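Local coordinates for protein protease (Helicobacter pylori, PDB 5EUF) that probably cleaves the cytoplasmic domain of the human junctional adhesion molecule A as an M16-family, probably zinc-dependent protease, compromising the gastric epithelial barrier, at residues D34-V39 with Y375-D380; S87-R92 with M303-E308. All blocks are in the same frame, centred on the assembly; numbering follows the deposited sequence.

Interaction 1: D34-V39 with Y375-D380; sequences DVLYKV and YLVQND
Leu36 holds CG beside its backbone N (chi1 -43°) and Val377 sets CG1 in the same relation to its own N (chi1 -60°), which brings Leu36 CD1 to 3.9 Å from Val377 CG1. The same CG1 also lies 4.1 Å from Leu36 CB, so a single valine methyl meets both the leucine CB and the CD1 methyl, the two side chains crossing at about a right angle. Lys38 passes beside them with its chain extended beyond CG. Its CG is 4.4 Å from Val377 CB, and farther out Lys38 CE comes 4.1 Å from Val377 O: loose contact made by the methylene stem. Lys38 is the centre of an inverse gamma turn just past strand 30-37, an inner strand of the six-stranded sheet in the M16 peptidase fold, while Val377 lies in the type I turn Leu376 to Asn379, at the C-terminal end of helix 365-376. A Schellman motif closes the helix there: Asn379 has positive phi, Asp380 N donates to Tyr375 O (2.7 Å) and Asn379 N to Leu376 O (2.8 Å). Leu36 is buried, whereas Lys38 and Val377 are partly exposed. Around them, Ile90 packs on Val377 and the side chain of Arg92 lies against Leu36.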
loop_
_atom_site.group_PDB
_atom_site.type_symbol
_atom_site.label_atom_id
_atom_site.label_comp_id
_atom_site.label_asym_id
_atom_site.label_seq_id
_atom_site.Cartn_x
_atom_site.Cartn_y
_atom_site.Cartn_z
ATOM N N ASP B 34 -23.444 17.703 -17.306
ATOM C CA ASP B 34 -22.358 17.008 -16.622
ATOM C C ASP B 34 -21.228 17.928 -16.180
ATOM O O ASP B 34 -20.831 18.843 -16.904
ATOM C CB ASP B 34 -21.777 15.912 -17.520
ATOM C CG ASP B 34 -22.642 14.678 -17.565
ATOM O OD1 ASP B 34 -23.676 14.704 -18.263
ATOM O OD2 ASP B 34 -22.283 13.679 -16.908
ATOM N N VAL B 35 -20.716 17.672 -14.982
ATOM C CA VAL B 35 -19.470 18.271 -14.526
ATOM C C VAL B 35 -18.496 17.163 -14.157
ATOM O O VAL B 35 -18.718 16.425 -13.199
ATOM C CB VAL B 35 -19.677 19.197 -13.319
ATOM C CG1 VAL B 35 -18.333 19.626 -12.752
ATOM C CG2 VAL B 35 -20.498 20.407 -13.718
ATOM N N LEU B 36 -17.424 17.042 -14.930
ATOM C CA LEU B 36 -16.437 15.999 -14.699
ATOM C C LEU B 36 -15.177 16.560 -14.051
ATOM O O LEU B 36 -14.613 17.546 -14.522
ATOM C CB LEU B 36 -16.068 15.310 -16.009
ATOM C CG LEU B 36 -17.201 14.968 -16.971
ATOM C CD1 LEU B 36 -16.627 14.370 -18.244
ATOM C CD2 LEU B 36 -18.183 14.014 -16.319
ATOM N N TYR B 37 -14.738 15.930 -12.969
ATOM C CA TYR B 37 -13.460 16.273 -12.365
ATOM C C TYR B 37 -12.464 15.148 -12.602
ATOM O O TYR B 37 -12.756 13.983 -12.323
ATOM C CB TYR B 37 -13.618 16.542 -10.870
ATOM C CG TYR B 37 -14.366 17.816 -10.545
ATOM C CD1 TYR B 37 -13.714 19.046 -10.544
ATOM C CD2 TYR B 37 -15.718 17.790 -10.226
ATOM C CE1 TYR B 37 -14.391 20.211 -10.240
ATOM C CE2 TYR B 37 -16.403 18.948 -9.920
ATOM C CZ TYR B 37 -15.737 20.157 -9.931
ATOM O OH TYR B 37 -16.419 21.313 -9.631
ATOM N N LYS B 38 -11.289 15.491 -13.119
ATOM C CA LYS B 38 -10.251 14.496 -13.374
ATOM C C LYS B 38 -9.594 14.052 -12.073
ATOM O O LYS B 38 -8.381 14.177 -11.907
ATOM C CB LYS B 38 -9.198 15.053 -14.331
ATOM C CG LYS B 38 -9.753 15.517 -15.667
ATOM C CD LYS B 38 -8.660 16.116 -16.535
ATOM C CE LYS B 38 -9.185 16.508 -17.905
ATOM N NZ LYS B 38 -8.131 17.167 -18.724
ATOM N N VAL B 39 -10.411 13.554 -11.147
ATOM C CA VAL B 39 -9.937 13.083 -9.851
ATOM C C VAL B 39 -10.588 11.765 -9.478
ATOM O O VAL B 39 -11.756 11.530 -9.782
ATOM C CB VAL B 39 -10.234 14.077 -8.716
ATOM C CG1 VAL B 39 -9.151 13.986 -7.652
ATOM C CG2 VAL B 39 -10.366 15.493 -9.244
ATOM N N TYR B 375 -14.188 9.125 -22.014
ATOM C CA TYR B 375 -13.152 9.361 -23.017
ATOM C C TYR B 375 -12.650 10.804 -23.028
ATOM O O TYR B 375 -11.541 11.074 -23.487
ATOM C CB TYR B 375 -13.668 8.970 -24.405
ATOM C CG TYR B 375 -13.735 7.473 -24.611
ATOM C CD1 TYR B 375 -14.779 6.726 -24.081
ATOM C CD2 TYR B 375 -12.747 6.806 -25.321
ATOM C CE1 TYR B 375 -14.839 5.357 -24.258
ATOM C CE2 TYR B 375 -12.799 5.440 -25.505
ATOM C CZ TYR B 375 -13.847 4.720 -24.971
ATOM O OH TYR B 375 -13.903 3.357 -25.149
ATOM N N LEU B 376 -13.465 11.725 -22.523
ATOM C CA LEU B 376 -13.066 13.127 -22.434
ATOM C C LEU B 376 -11.990 13.331 -21.377
ATOM O O LEU B 376 -10.997 14.015 -21.618
ATOM C CB LEU B 376 -14.273 14.011 -22.120
ATOM C CG LEU B 376 -15.155 14.394 -23.303
ATOM C CD1 LEU B 376 -16.468 14.975 -22.809
ATOM C CD2 LEU B 376 -14.426 15.385 -24.188
ATOM N N VAL B 377 -12.193 12.730 -20.207
ATOM C CA VAL B 377 -11.254 12.865 -19.097
ATOM C C VAL B 377 -9.898 12.259 -19.440
ATOM O O VAL B 377 -8.897 12.550 -18.786
ATOM C CB VAL B 377 -11.793 12.203 -17.812
ATOM C CG1 VAL B 377 -13.103 12.845 -17.397
ATOM C CG2 VAL B 377 -11.971 10.708 -18.017
ATOM N N GLN B 378 -9.875 11.415 -20.467
ATOM C CA GLN B 378 -8.642 10.791 -20.926
ATOM C C GLN B 378 -8.119 11.479 -22.182
ATOM O O GLN B 378 -7.034 11.153 -22.671
ATOM C CB GLN B 378 -8.863 9.301 -21.200
ATOM C CG GLN B 378 -9.485 8.539 -20.043
ATOM C CD GLN B 378 -8.618 8.550 -18.801
ATOM O OE1 GLN B 378 -7.409 8.774 -18.874
ATOM N NE2 GLN B 378 -9.233 8.311 -17.647
ATOM N N ASN B 379 -8.894 12.438 -22.685
ATOM C CA ASN B 379 -8.613 13.092 -23.959
ATOM C C ASN B 379 -8.432 12.052 -25.061
ATOM O O ASN B 379 -7.391 11.994 -25.714
ATOM C CB ASN B 379 -7.379 13.991 -23.853
ATOM C CG ASN B 379 -7.325 15.042 -24.950
ATOM O OD1 ASN B 379 -7.771 14.808 -26.075
ATOM N ND2 ASN B 379 -6.781 16.209 -24.625
ATOM N N ASP B 380 -9.456 11.228 -25.253
ATOM C CA ASP B 380 -9.397 10.136 -26.215
ATOM C C ASP B 380 -10.700 10.031 -27.009
ATOM O O ASP B 380 -11.279 8.952 -27.129
ATOM C CB ASP B 380 -9.103 8.818 -25.495
ATOM C CG ASP B 380 -8.753 7.694 -26.449
ATOM O OD1 ASP B 380 -8.128 7.974 -27.494
ATOM O OD2 ASP B 380 -9.109 6.533 -26.152
#

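Interaction 2: S87-R92 with M303-E308; sequences SFDITR and MQLQDE
Asp89 and Gln306 form the tight part of this contact. Gln306 N donates to Asp89 OD2 over 2.6 Å with an N-H...O angle of 156°, reaching the oxygen from above the carboxylate, 44° out of its plane. On the same side of the carboxylate, Gln306 CB lies over it, 3.4 Å from Asp89 CG. The other oxygen, Asp89 OD1, is held by Tyr160 OH, so both carboxylate oxygens have a partner, which should limit rotation of the group. Alongside, Leu305 CD2 approaches the Phe88 ring obliquely, 3.6 Å from Phe88 CD1 and nearly as close to Phe88 CG. The partly exposed side is looser: with CG anti to its N (chi1 179°), Gln306 runs extended past Asp89, and its OE1 only comes to 3.7 Å from Asp89 CB while accepting a hydrogen bond from Gln378 NE2. Within the first loop Ser87 OG and N both donate to Ile90 O, OG at 3.2 Å. The contact joins the turn between antiparallel strands 81-86 and 91-98 to the loop linking strands 295-302 and 309-317, across the two M16 sequence families. Helix 142-154 borders the apolar end through Tyr147 and Phe151, both against Phe88, and strands 295-302 and 309-317, antiparallel neighbours in the second sheet, flank the loop in sequence.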
loop_
_atom_site.group_PDB
_atom_site.type_symbol
_atom_site.label_atom_id
_atom_site.label_comp_id
_atom_site.label_asym_id
_atom_site.label_seq_id
_atom_site.Cartn_x
_atom_site.Cartn_y
_atom_site.Cartn_z
ATOM N N SER B 87 -15.064 7.151 -9.079
ATOM C CA SER B 87 -14.399 5.892 -9.375
ATOM C C SER B 87 -12.904 6.031 -9.140
ATOM O O SER B 87 -12.457 6.939 -8.440
ATOM C CB SER B 87 -14.680 5.450 -10.812
ATOM O OG SER B 87 -14.242 6.424 -11.742
ATOM N N PHE B 88 -12.135 5.125 -9.730
ATOM C CA PHE B 88 -10.689 5.146 -9.585
ATOM C C PHE B 88 -10.066 6.393 -10.202
ATOM O O PHE B 88 -9.097 6.939 -9.674
ATOM C CB PHE B 88 -10.077 3.901 -10.223
ATOM C CG PHE B 88 -10.384 2.630 -9.490
ATOM C CD1 PHE B 88 -11.555 1.936 -9.741
ATOM C CD2 PHE B 88 -9.494 2.123 -8.557
ATOM C CE1 PHE B 88 -11.836 0.762 -9.068
ATOM C CE2 PHE B 88 -9.770 0.949 -7.883
ATOM C CZ PHE B 88 -10.941 0.268 -8.138
ATOM N N ASP B 89 -10.632 6.845 -11.318
ATOM C CA ASP B 89 -9.978 7.854 -12.145
ATOM C C ASP B 89 -10.752 9.160 -12.275
ATOM O O ASP B 89 -10.158 10.220 -12.474
ATOM C CB ASP B 89 -9.724 7.285 -13.542
ATOM C CG ASP B 89 -8.976 5.970 -13.504
ATOM O OD1 ASP B 89 -8.083 5.817 -12.647
ATOM O OD2 ASP B 89 -9.282 5.086 -14.331
ATOM N N ILE B 90 -12.072 9.084 -12.165
ATOM C CA ILE B 90 -12.918 10.229 -12.479
ATOM C C ILE B 90 -14.023 10.443 -11.444
ATOM O O ILE B 90 -14.665 9.493 -10.998
ATOM C CB ILE B 90 -13.546 10.064 -13.889
ATOM C CG1 ILE B 90 -14.620 11.121 -14.147
ATOM C CG2 ILE B 90 -14.129 8.669 -14.060
ATOM C CD1 ILE B 90 -15.418 10.871 -15.413
ATOM N N THR B 91 -14.213 11.698 -11.045
ATOM C CA THR B 91 -15.365 12.095 -10.239
ATOM C C THR B 91 -16.393 12.773 -11.142
ATOM O O THR B 91 -16.052 13.681 -11.901
ATOM C CB THR B 91 -14.971 13.050 -9.097
ATOM O OG1 THR B 91 -14.066 12.389 -8.205
ATOM C CG2 THR B 91 -16.202 13.485 -8.322
ATOM N N ARG B 92 -17.647 12.339 -11.060
ATOM C CA ARG B 92 -18.652 12.761 -12.033
ATOM C C ARG B 92 -19.990 13.169 -11.415
ATOM O O ARG B 92 -20.599 12.410 -10.661
ATOM C CB ARG B 92 -18.871 11.637 -13.045
ATOM C CG ARG B 92 -19.972 11.880 -14.057
ATOM C CD ARG B 92 -19.939 10.797 -15.121
ATOM N NE ARG B 92 -21.002 10.942 -16.109
ATOM C CZ ARG B 92 -22.155 10.282 -16.068
ATOM N NH1 ARG B 92 -23.063 10.478 -17.015
ATOM N NH2 ARG B 92 -22.396 9.425 -15.085
HETATM N N MSE B 303 -12.523 -3.856 -16.815
HETATM C CA MSE B 303 -12.387 -2.519 -16.270
HETATM C C MSE B 303 -11.430 -1.729 -17.144
HETATM O O MSE B 303 -10.309 -2.166 -17.406
HETATM C CB MSE B 303 -11.887 -2.579 -14.830
HETATM C CG MSE B 303 -12.620 -3.604 -13.990
HETATM SE SE MSE B 303 -13.012 -2.918 -12.224
HETATM C CE MSE B 303 -14.421 -4.169 -11.728
ATOM N N GLN B 304 -11.879 -0.576 -17.621
ATOM C CA GLN B 304 -11.031 0.238 -18.475
ATOM C C GLN B 304 -10.459 1.382 -17.657
ATOM O O GLN B 304 -10.802 2.550 -17.860
ATOM C CB GLN B 304 -11.809 0.753 -19.685
ATOM C CG GLN B 304 -10.950 0.965 -20.921
ATOM C CD GLN B 304 -11.773 1.223 -22.163
ATOM O OE1 GLN B 304 -12.962 0.905 -22.212
ATOM N NE2 GLN B 304 -11.146 1.806 -23.177
ATOM N N LEU B 305 -9.591 1.023 -16.717
ATOM C CA LEU B 305 -8.957 1.984 -15.827
ATOM C C LEU B 305 -7.911 2.796 -16.577
ATOM O O LEU B 305 -7.346 2.329 -17.568
ATOM C CB LEU B 305 -8.322 1.268 -14.635
ATOM C CG LEU B 305 -9.254 0.417 -13.768
ATOM C CD1 LEU B 305 -8.451 -0.453 -12.815
ATOM C CD2 LEU B 305 -10.211 1.307 -12.999
ATOM N N GLN B 306 -7.661 4.008 -16.093
ATOM C CA GLN B 306 -6.734 4.931 -16.739
ATOM C C GLN B 306 -5.325 4.351 -16.843
ATOM O O GLN B 306 -4.768 4.258 -17.936
ATOM C CB GLN B 306 -6.710 6.259 -15.985
ATOM C CG GLN B 306 -5.754 7.287 -16.552
ATOM C CD GLN B 306 -5.959 8.662 -15.945
ATOM O OE1 GLN B 306 -7.032 8.968 -15.423
ATOM N NE2 GLN B 306 -4.928 9.497 -16.011
ATOM N N ASP B 307 -4.755 3.955 -15.708
ATOM C CA ASP B 307 -3.434 3.331 -15.692
ATOM C C ASP B 307 -3.554 1.832 -15.953
ATOM O O ASP B 307 -4.563 1.387 -16.499
ATOM C CB ASP B 307 -2.732 3.601 -14.362
ATOM C CG ASP B 307 -2.405 5.071 -14.170
ATOM O OD1 ASP B 307 -2.074 5.739 -15.173
ATOM O OD2 ASP B 307 -2.484 5.557 -13.024
ATOM N N GLU B 308 -2.535 1.060 -15.576
ATOM C CA GLU B 308 -2.563 -0.385 -15.805
ATOM C C GLU B 308 -3.816 -1.002 -15.194
ATOM O O GLU B 308 -4.048 -0.910 -13.990
ATOM C CB GLU B 308 -1.319 -1.066 -15.240
ATOM C CG GLU B 308 -1.341 -2.577 -15.437
ATOM C CD GLU B 308 -0.016 -3.238 -15.131
ATOM O OE1 GLU B 308 0.165 -4.408 -15.533
ATOM O OE2 GLU B 308 0.840 -2.592 -14.488
#

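In the fold
From the N terminus, strand 30-37 supplies the first half of interaction 1, and the turn between strands 81-86 and 91-98 soon adds the first half of interaction 2. The chain then reaches the second sheet, where residues 303-308 close interaction 2 over 210 intervening residues; 375-380, after helix 365-376, close interaction 1 over 335. Interaction 2 is therefore nested inside interaction 1. Their centres lie 10 Å apart, and strands 30-37 and 91-98 are neighbours in the first sheet. One contact brings the end of a late helix onto that sheet, the other sets a hairpin loop of the second sheet against a turn at the edge of the first. Tyr37 and Thr91, one from each contact, are probably hydrogen-bonded backbone to backbone.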